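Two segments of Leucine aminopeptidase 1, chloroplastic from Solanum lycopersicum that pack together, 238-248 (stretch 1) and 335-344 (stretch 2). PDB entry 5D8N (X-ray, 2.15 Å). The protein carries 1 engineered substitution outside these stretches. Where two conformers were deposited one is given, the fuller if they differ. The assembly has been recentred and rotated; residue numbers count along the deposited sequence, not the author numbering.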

ATOM      1  N   LYS A 238      40.868  -5.622 -20.815  0.52 23.32           N
ATOM      2  CA  LYS A 238      40.982  -6.750 -21.724  0.52 23.49           C
ATOM      3  C   LYS A 238      40.712  -6.281 -23.148  0.52 23.24           C
ATOM      4  O   LYS A 238      41.374  -6.708 -24.097  0.52 23.06           O
ATOM      5  CB  LYS A 238      39.980  -7.838 -21.327  0.52 24.91           C
ATOM      6  CG  LYS A 238      39.936  -9.062 -22.226  0.52 28.77           C
ATOM      7  CD  LYS A 238      38.857 -10.043 -21.769  0.52 31.04           C
ATOM      8  CE  LYS A 238      38.491 -11.054 -22.846  0.52 31.39           C
ATOM      9  NZ  LYS A 238      37.607 -12.097 -22.253  0.52 34.13           N
ATOM     10  N   ILE A 239      39.729  -5.402 -23.305  1.00 22.52           N
ATOM     11  CA  ILE A 239      39.440  -4.852 -24.622  1.00 23.05           C
ATOM     12  C   ILE A 239      40.667  -4.080 -25.090  1.00 23.61           C
ATOM     13  O   ILE A 239      41.085  -4.220 -26.222  1.00 24.72           O
ATOM     14  CB  ILE A 239      38.210  -3.933 -24.600  1.00 25.87           C
ATOM     15  CG1 ILE A 239      36.935  -4.772 -24.372  1.00 24.31           C
ATOM     16  CG2 ILE A 239      38.107  -3.154 -25.903  1.00 26.44           C
ATOM     17  CD1 ILE A 239      35.742  -3.942 -23.974  1.00 28.14           C
ATOM     18  N   ALA A 240      41.240  -3.254 -24.231  1.00 22.91           N
ATOM     19  CA  ALA A 240      42.369  -2.418 -24.645  1.00 25.28           C
ATOM     20  C   ALA A 240      43.572  -3.297 -24.987  1.00 26.37           C
ATOM     21  O   ALA A 240      44.295  -3.009 -25.925  1.00 27.71           O
ATOM     22  CB  ALA A 240      42.754  -1.441 -23.537  1.00 22.33           C
ATOM     23  N   SER A 241      43.754  -4.364 -24.222  1.00 25.00           N
ATOM     24  CA  SER A 241      44.860  -5.272 -24.425  1.00 27.87           C
ATOM     25  C   SER A 241      44.731  -5.991 -25.760  1.00 28.56           C
ATOM     26  O   SER A 241      45.704  -6.103 -26.505  1.00 27.06           O
ATOM     27  CB  SER A 241      44.911  -6.288 -23.286  1.00 29.47           C
ATOM     28  OG  SER A 241      45.915  -7.232 -23.593  1.00 37.05           O
ATOM     29  N   THR A 242      43.505  -6.377 -26.108  1.00 27.10           N
ATOM     30  CA  THR A 242      43.242  -7.078 -27.355  1.00 25.93           C
ATOM     31  C   THR A 242      43.526  -6.155 -28.536  1.00 28.01           C
ATOM     32  O   THR A 242      43.884  -6.624 -29.608  1.00 25.05           O
ATOM     33  CB  THR A 242      41.795  -7.596 -27.421  1.00 27.48           C
ATOM     34  OG1 THR A 242      41.555  -8.463 -26.309  1.00 28.91           O
ATOM     35  CG2 THR A 242      41.539  -8.384 -28.678  1.00 28.19           C
ATOM     36  N   TYR A 243      43.205  -4.873 -28.393  1.00 28.05           N
ATOM     37  CA  TYR A 243      43.259  -3.958 -29.530  1.00 27.41           C
ATOM     38  C   TYR A 243      44.224  -2.802 -29.239  1.00 24.99           C
ATOM     39  O   TYR A 243      43.917  -1.638 -29.509  1.00 21.76           O
ATOM     40  CB  TYR A 243      41.852  -3.447 -29.881  1.00 27.50           C
ATOM     41  CG  TYR A 243      40.818  -4.536 -30.130  1.00 26.46           C
ATOM     42  CD1 TYR A 243      40.808  -5.258 -31.324  1.00 28.79           C
ATOM     43  CD2 TYR A 243      39.831  -4.802 -29.200  1.00 26.47           C
ATOM     44  CE1 TYR A 243      39.908  -6.291 -31.537  1.00 26.29           C
ATOM     45  CE2 TYR A 243      38.927  -5.831 -29.394  1.00 27.17           C
ATOM     46  CZ  TYR A 243      38.996  -6.588 -30.552  1.00 27.15           C
ATOM     47  OH  TYR A 243      38.130  -7.638 -30.730  1.00 30.54           O
ATOM     48  N   SER A 244      45.378  -3.142 -28.673  1.00 25.38           N
ATOM     49  CA  SER A 244      46.233  -2.152 -28.028  1.00 31.01           C
ATOM     50  C   SER A 244      46.831  -1.103 -28.976  1.00 27.55           C
ATOM     51  O   SER A 244      47.273  -0.050 -28.536  1.00 27.44           O
ATOM     52  CB  SER A 244      47.372  -2.842 -27.260  1.00 31.29           C
ATOM     53  OG  SER A 244      48.145  -3.596 -28.164  1.00 32.21           O
ATOM     54  N   ASP A 245      46.819  -1.355 -30.276  1.00 27.99           N
ATOM     55  CA  ASP A 245      47.308  -0.358 -31.218  1.00 30.95           C
ATOM     56  C   ASP A 245      46.267   0.689 -31.587  1.00 29.98           C
ATOM     57  O   ASP A 245      46.642   1.758 -32.077  1.00 28.41           O
ATOM     58  CB  ASP A 245      47.843  -1.016 -32.492  1.00 37.41           C
ATOM     59  CG  ASP A 245      46.761  -1.708 -33.284  1.00 38.17           C
ATOM     60  OD1 ASP A 245      45.799  -2.212 -32.676  1.00 39.33           O
ATOM     61  OD2 ASP A 245      46.922  -1.826 -34.508  1.00 49.84           O
ATOM     62  N   VAL A 246      45.002   0.458 -31.219  1.00 27.01           N
ATOM     63  CA  VAL A 246      43.949   1.457 -31.426  1.00 25.69           C
ATOM     64  C   VAL A 246      43.116   1.851 -30.203  1.00 24.59           C
ATOM     65  O   VAL A 246      42.371   2.826 -30.251  1.00 23.28           O
ATOM     66  CB  VAL A 246      42.996   1.000 -32.536  1.00 27.16           C
ATOM     67  CG1 VAL A 246      43.754   0.967 -33.864  1.00 31.28           C
ATOM     68  CG2 VAL A 246      42.398  -0.356 -32.237  1.00 25.85           C
ATOM     69  N   ILE A 247      43.217   1.079 -29.124  1.00 25.00           N
ATOM     70  CA  ILE A 247      42.523   1.416 -27.895  1.00 24.51           C
ATOM     71  C   ILE A 247      43.501   1.501 -26.727  1.00 24.06           C
ATOM     72  O   ILE A 247      44.201   0.548 -26.417  1.00 23.30           O
ATOM     73  CB  ILE A 247      41.385   0.414 -27.594  1.00 23.36           C
ATOM     74  CG1 ILE A 247      40.305   0.486 -28.680  1.00 21.44           C
ATOM     75  CG2 ILE A 247      40.790   0.706 -26.227  1.00 24.52           C
ATOM     76  CD1 ILE A 247      39.221  -0.579 -28.561  1.00 22.80           C
ATOM     77  N   SER A 248      43.471   2.634 -26.031  1.00 23.47           N
ATOM     78  CA  SER A 248      44.181   2.806 -24.786  1.00 25.20           C
ATOM     79  C   SER A 248      43.194   2.816 -23.624  1.00 25.51           C
ATOM     80  O   SER A 248      41.993   3.080 -23.795  1.00 22.65           O
ATOM     81  CB  SER A 248      44.959   4.125 -24.796  1.00 27.50           C
ATOM     82  OG  SER A 248      44.068   5.226 -24.888  1.00 31.84           O
ATOM     83  N   ALA A 335      30.267  -1.550 -27.574  1.00 19.45           N
ATOM     84  CA  ALA A 335      30.620  -0.722 -28.709  1.00 19.93           C
ATOM     85  C   ALA A 335      32.138  -0.666 -28.890  1.00 20.23           C
ATOM     86  O   ALA A 335      32.626  -0.657 -30.019  1.00 19.29           O
ATOM     87  CB  ALA A 335      30.036   0.678 -28.557  1.00 20.75           C
ATOM     88  N   ALA A 336      32.875  -0.584 -27.786  1.00 19.11           N
ATOM     89  CA  ALA A 336      34.328  -0.519 -27.852  1.00 18.45           C
ATOM     90  C   ALA A 336      34.893  -1.784 -28.467  1.00 19.36           C
ATOM     91  O   ALA A 336      35.812  -1.727 -29.270  1.00 18.01           O
ATOM     92  CB  ALA A 336      34.933  -0.316 -26.476  1.00 18.31           C
ATOM     93  N   LYS A 337      34.378  -2.917 -28.010  1.00 20.96           N
ATOM     94  CA  LYS A 337      34.746  -4.206 -28.545  1.00 22.71           C
ATOM     95  C   LYS A 337      34.526  -4.298 -30.054  1.00 24.60           C
ATOM     96  O   LYS A 337      35.405  -4.731 -30.805  1.00 24.63           O
ATOM     97  CB  LYS A 337      33.990  -5.289 -27.779  1.00 24.44           C
ATOM     98  CG  LYS A 337      34.116  -6.697 -28.337  1.00 27.16           C
ATOM     99  CD  LYS A 337      35.477  -7.276 -28.080  1.00 28.29           C
ATOM    100  CE  LYS A 337      35.506  -8.746 -28.481  1.00 27.74           C
ATOM    101  NZ  LYS A 337      36.938  -9.194 -28.527  1.00 30.74           N
ATOM    102  N   ALA A 338      33.368  -3.845 -30.513  1.00 24.28           N
ATOM    103  CA  ALA A 338      33.105  -3.799 -31.936  1.00 22.41           C
ATOM    104  C   ALA A 338      34.098  -2.881 -32.671  1.00 21.91           C
ATOM    105  O   ALA A 338      34.671  -3.255 -33.696  1.00 20.03           O
ATOM    106  CB  ALA A 338      31.664  -3.378 -32.199  1.00 21.55           C
ATOM    107  N   LEU A 339      34.259  -1.665 -32.166  1.00 21.00           N
ATOM    108  CA  LEU A 339      35.025  -0.662 -32.867  1.00 20.82           C
ATOM    109  C   LEU A 339      36.496  -1.028 -32.886  1.00 22.14           C
ATOM    110  O   LEU A 339      37.226  -0.696 -33.812  1.00 23.03           O
ATOM    111  CB  LEU A 339      34.786   0.695 -32.237  1.00 20.57           C
ATOM    112  CG  LEU A 339      33.367   1.231 -32.517  1.00 23.19           C
ATOM    113  CD1 LEU A 339      33.073   2.444 -31.646  1.00 24.16           C
ATOM    114  CD2 LEU A 339      33.184   1.606 -33.984  1.00 22.99           C
ATOM    115  N   GLY A 340      36.943  -1.747 -31.872  1.00 22.15           N
ATOM    116  CA  GLY A 340      38.320  -2.202 -31.860  1.00 23.42           C
ATOM    117  C   GLY A 340      38.653  -3.073 -33.061  1.00 24.22           C
ATOM    118  O   GLY A 340      39.743  -2.924 -33.630  1.00 24.26           O
ATOM    119  N   GLU A 341      37.696  -3.910 -33.481  1.00 21.73           N
ATOM    120  CA  GLU A 341      37.837  -4.714 -34.674  1.00 22.88           C
ATOM    121  C   GLU A 341      37.637  -3.896 -35.939  1.00 24.22           C
ATOM    122  O   GLU A 341      38.285  -4.143 -36.947  1.00 24.12           O
ATOM    123  CB  GLU A 341      36.829  -5.871 -34.694  1.00 25.32           C
ATOM    124  CG  GLU A 341      37.028  -6.890 -33.591  1.00 31.39           C
ATOM    125  CD  GLU A 341      38.012  -7.984 -33.964  1.00 33.54           C
ATOM    126  OE1 GLU A 341      38.724  -7.846 -34.982  1.00 34.09           O
ATOM    127  OE2 GLU A 341      38.211  -8.867 -33.114  1.00 34.79           O
ATOM    128  N   ILE A 342      36.589  -3.078 -35.969  1.00 26.04           N
ATOM    129  CA  ILE A 342      36.193  -2.393 -37.196  1.00 24.98           C
ATOM    130  C   ILE A 342      37.193  -1.307 -37.583  1.00 28.29           C
ATOM    131  O   ILE A 342      37.452  -1.084 -38.772  1.00 27.54           O
ATOM    132  CB  ILE A 342      34.800  -1.770 -37.047  1.00 24.95           C
ATOM    133  CG1 ILE A 342      33.737  -2.870 -36.884  1.00 22.52           C
ATOM    134  CG2 ILE A 342      34.487  -0.894 -38.252  1.00 28.19           C
ATOM    135  CD1 ILE A 342      32.428  -2.374 -36.310  1.00 23.59           C
ATOM    136  N   ARG A 343      37.823  -0.698 -36.582  1.00 29.07           N
ATOM    137  CA  ARG A 343      38.923   0.273 -36.798  1.00 30.19           C
ATOM    138  C   ARG A 343      38.564   1.411 -37.722  1.00 26.19           C
ATOM    139  O   ARG A 343      39.316   1.716 -38.625  1.00 29.09           O
ATOM    140  CB  ARG A 343      40.164  -0.378 -37.410  1.00 28.76           C
ATOM    141  CG  ARG A 343      40.809  -1.423 -36.541  1.00 33.49           C
ATOM    142  CD  ARG A 343      41.907  -2.114 -37.338  1.00 43.23           C
ATOM    143  NE  ARG A 343      43.109  -1.277 -37.444  1.00 39.64           N
ATOM    144  CZ  ARG A 343      44.148  -1.330 -36.612  1.00 36.22           C
ATOM    145  NH1 ARG A 343      44.128  -2.124 -35.543  1.00 35.20           N
ATOM    146  NH2 ARG A 343      45.143  -0.454 -36.749  1.00 36.96           N
ATOM    147  N   PRO A 344      37.516   2.166 -37.404  1.00 26.86           N
ATOM    148  CA  PRO A 344      37.243   3.312 -38.264  1.00 26.82           C
ATOM    149  C   PRO A 344      38.291   4.411 -38.147  1.00 28.04           C
ATOM    150  O   PRO A 344      38.784   4.714 -37.064  1.00 28.25           O
ATOM    151  CB  PRO A 344      35.895   3.810 -37.759  1.00 27.75           C
ATOM    152  CG  PRO A 344      35.833   3.337 -36.341  1.00 28.97           C
ATOM    153  CD  PRO A 344      36.528   2.008 -36.328  1.00 26.06           C
TER
HETATM  154  O   HOH W   1      38.532  -8.346 -26.230  1.00 29.55           O

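The ring of Tyr243 lies flat against bare helix backbone, and the contact is built around the residue that permits it, Gly340. The CA of Gly340 sits 4.0 Å from the centroid of the Tyr243 ring, 18° off the ring normal, a CH-pi contact over the face; the CA atoms of Tyr243 and Gly340 are only 5.7 Å apart. A CB on Gly340 would point toward the other stretch and fall 2.6 Å from Tyr243 CD2, a clash, and 3.2 Å from Ile247 CD1, which is tight. Without a side chain at Gly340, the ring can come right down to the backbone, and Ile247 CD1 can close in beside it.

At its far end the ring carries a hydroxyl that works in both directions. Tyr243 OH donates to Glu341 OE2 at 2.7 Å and accepts from Lys337 NZ at 2.9 Å, the ammonium lying at the ring edge, near its plane. Lys337 CB points sideways, so the long chain must bring its end across to reach the phenol. Lys337 NZ also donates to water 1 (2.9 Å to the water O), and that water donates to Thr242 OG1 (3.0 Å from the water O), adding a bridge between the stretches.

Past the end of each helix a salt bridge adds a second polar pairing. Arg343, leaving helical geometry with positive phi, sends its guanidinium to Asp245: NH1 of Arg343 lies 3.0 Å from OD2 of Asp245, and Arg343 NH2 also donates to that oxygen at 3.2 Å. Asp245 meets the guanidinium at its edge while Val246 CG1 covers one face, 3.5 Å from Arg343 NH2.

Beside the glycine the fill is mostly hydrocarbon: Ile239 CG2 meets Ala336 CB at 4.3 Å, and Ile247 CD1 lies 3.8 Å from Gly340 CA and 3.7 Å from Ala336 O. The rule to read here is small residues, Ala336 and Gly340, facing large ones, Ile239, Tyr243 and Ile247, with charged ends gathered around the tyrosine hydroxyl.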